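Local coordinates for protein beta-2-microglobulin (PDB 5H5Z) that probably serves as the light chain of a bony fish MHC class I molecule, associating with the heavy chain as it presents peptide, at residues Glu39-Asn43 with Gly44-Ala48. The protein carries 1 engineered substitution. Numbering follows the deposited sequence.
Sequences ELLKN and GKVIA. Engineered in segment 44-48: Lys45 (natural residue Glu).
Val46 CG1 sits over one face of the Glu39 carboxylate, 3.3 Å from OE1, and a bridging water joins that oxygen to Leu40 N and Ile47 O. A charged carboxylate suits this partly exposed place, where it accepts from the water and forms a long, weak ion pair with Lys67; the bend at chi2 (-65°) brings OE1 there. The flat peptide joining Leu41 to Lys42 is covered on one face by Ile47 CD1, 3.7 Å from Leu41 C. Ile47 CG1 stands anti to its own carbonyl carbon (chi1 -57°), which directs the ethyl branch across this peptide and against Lys42 CB, 3.8 Å from CG1. Replacing Ile47 with an alanine would probably uncover that peptide face and weaken the packing on Lys42 CB, Tyr79 and Val69. Leu41 and Val46, a non-hydrogen-bonded pair, point to the other face of the sheet; buried Leu41, also against Ser80 and Arg82, meets exposed Val46 CG2 through CD2 at 3.8 Å.

The backbone forms a tight hairpin. Ile47 N donates almost straight to Leu40 O (2.8 Å), and Lys42 and Lys45 exchange two bonds, of which Lys45 N to Lys42 O (3.0 Å) comes from above the carbonyl plane. Lys45 is engineered. A type I' turn closes the loop: Asn43 tolerates its left-handed backbone, and Gly44 avoids the clash a CB would make with Asn43 O.

In this immunoglobulin C1-set domain, short strand 45-46 edges its sheet. The far side of strand 36-42 pairs with strand 79-85, while Leu40 and Ile47 reach Val69 of strand 63-71 in the facing sheet.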
loop_
_atom_site.group_PDB
_atom_site.type_symbol
_atom_site.label_atom_id
_atom_site.label_comp_id
_atom_site.label_asym_id
_atom_site.label_seq_id
_atom_site.Cartn_x
_atom_site.Cartn_y
_atom_site.Cartn_z
ATOM N N GLU B 39 -0.012 -8.039 -15.323
ATOM C CA GLU B 39 -0.990 -7.904 -16.395
ATOM C C GLU B 39 -2.302 -8.556 -15.994
ATOM O O GLU B 39 -2.304 -9.640 -15.417
ATOM C CB GLU B 39 -0.472 -8.529 -17.697
ATOM C CG GLU B 39 0.732 -7.832 -18.329
ATOM C CD GLU B 39 0.457 -6.410 -18.807
ATOM O OE1 GLU B 39 -0.712 -5.968 -18.800
ATOM O OE2 GLU B 39 1.424 -5.725 -19.198
ATOM N N LEU B 40 -3.416 -7.885 -16.277
ATOM C CA LEU B 40 -4.731 -8.494 -16.072
ATOM C C LEU B 40 -5.184 -9.134 -17.379
ATOM O O LEU B 40 -4.992 -8.559 -18.455
ATOM C CB LEU B 40 -5.749 -7.457 -15.582
ATOM C CG LEU B 40 -5.445 -6.770 -14.244
ATOM C CD1 LEU B 40 -6.436 -5.649 -13.971
ATOM C CD2 LEU B 40 -5.454 -7.766 -13.094
ATOM N N LEU B 41 -5.778 -10.322 -17.288
ATOM C CA LEU B 41 -6.158 -11.082 -18.477
ATOM C C LEU B 41 -7.636 -11.452 -18.515
ATOM O O LEU B 41 -8.229 -11.799 -17.489
ATOM C CB LEU B 41 -5.326 -12.367 -18.589
ATOM C CG LEU B 41 -3.823 -12.329 -18.289
ATOM C CD1 LEU B 41 -3.250 -13.736 -18.353
ATOM C CD2 LEU B 41 -3.061 -11.394 -19.222
ATOM N N LYS B 42 -8.214 -11.365 -19.711
ATOM C CA LYS B 42 -9.545 -11.890 -19.981
ATOM C C LYS B 42 -9.388 -13.028 -20.974
ATOM O O LYS B 42 -8.909 -12.817 -22.091
ATOM C CB LYS B 42 -10.460 -10.810 -20.562
ATOM C CG LYS B 42 -11.850 -11.323 -20.916
ATOM C CD LYS B 42 -12.691 -10.277 -21.627
ATOM C CE LYS B 42 -14.108 -10.796 -21.829
ATOM N NZ LYS B 42 -14.949 -9.857 -22.620
ATOM N N ASN B 43 -9.790 -14.228 -20.560
ATOM C CA ASN B 43 -9.616 -15.440 -21.365
ATOM C C ASN B 43 -8.192 -15.588 -21.926
ATOM O O ASN B 43 -7.998 -15.974 -23.080
ATOM C CB ASN B 43 -10.675 -15.510 -22.475
ATOM C CG ASN B 43 -12.092 -15.474 -21.931
ATOM O OD1 ASN B 43 -12.398 -16.105 -20.917
ATOM N ND2 ASN B 43 -12.967 -14.737 -22.604
ATOM N N GLY B 44 -7.206 -15.259 -21.094
ATOM C CA GLY B 44 -5.798 -15.392 -21.459
ATOM C C GLY B 44 -5.218 -14.258 -22.289
ATOM O O GLY B 44 -4.045 -14.303 -22.656
ATOM N N LYS B 45 -6.031 -13.243 -22.582
ATOM C CA LYS B 45 -5.595 -12.100 -23.388
ATOM C C LYS B 45 -5.452 -10.851 -22.515
ATOM O O LYS B 45 -6.331 -10.556 -21.705
ATOM C CB LYS B 45 -6.585 -11.829 -24.533
ATOM C CG LYS B 45 -6.874 -13.018 -25.448
ATOM C CD LYS B 45 -5.696 -13.344 -26.355
ATOM C CE LYS B 45 -6.022 -14.489 -27.301
ATOM N NZ LYS B 45 -4.849 -14.864 -28.138
ATOM N N VAL B 46 -4.349 -10.122 -22.689
ATOM C CA VAL B 46 -4.071 -8.919 -21.889
ATOM C C VAL B 46 -5.181 -7.878 -22.061
ATOM O O VAL B 46 -5.534 -7.521 -23.187
ATOM C CB VAL B 46 -2.697 -8.294 -22.245
ATOM C CG1 VAL B 46 -2.434 -7.055 -21.400
ATOM C CG2 VAL B 46 -1.570 -9.304 -22.053
ATOM N N ILE B 47 -5.737 -7.411 -20.944
ATOM C CA ILE B 47 -6.769 -6.375 -20.968
ATOM C C ILE B 47 -6.108 -5.007 -21.065
ATOM O O ILE B 47 -5.235 -4.672 -20.261
ATOM C CB ILE B 47 -7.692 -6.431 -19.726
ATOM C CG1 ILE B 47 -8.355 -7.813 -19.611
ATOM C CG2 ILE B 47 -8.742 -5.322 -19.779
ATOM C CD1 ILE B 47 -9.063 -8.061 -18.294
ATOM N N ALA B 48 -6.530 -4.231 -22.063
ATOM C CA ALA B 48 -6.014 -2.885 -22.289
ATOM C C ALA B 48 -6.566 -1.884 -21.270
ATOM O O ALA B 48 -7.600 -2.127 -20.632
ATOM C CB ALA B 48 -6.326 -2.431 -23.710
HETATM O O HOH W 1 -3.535 -5.672 -18.135
#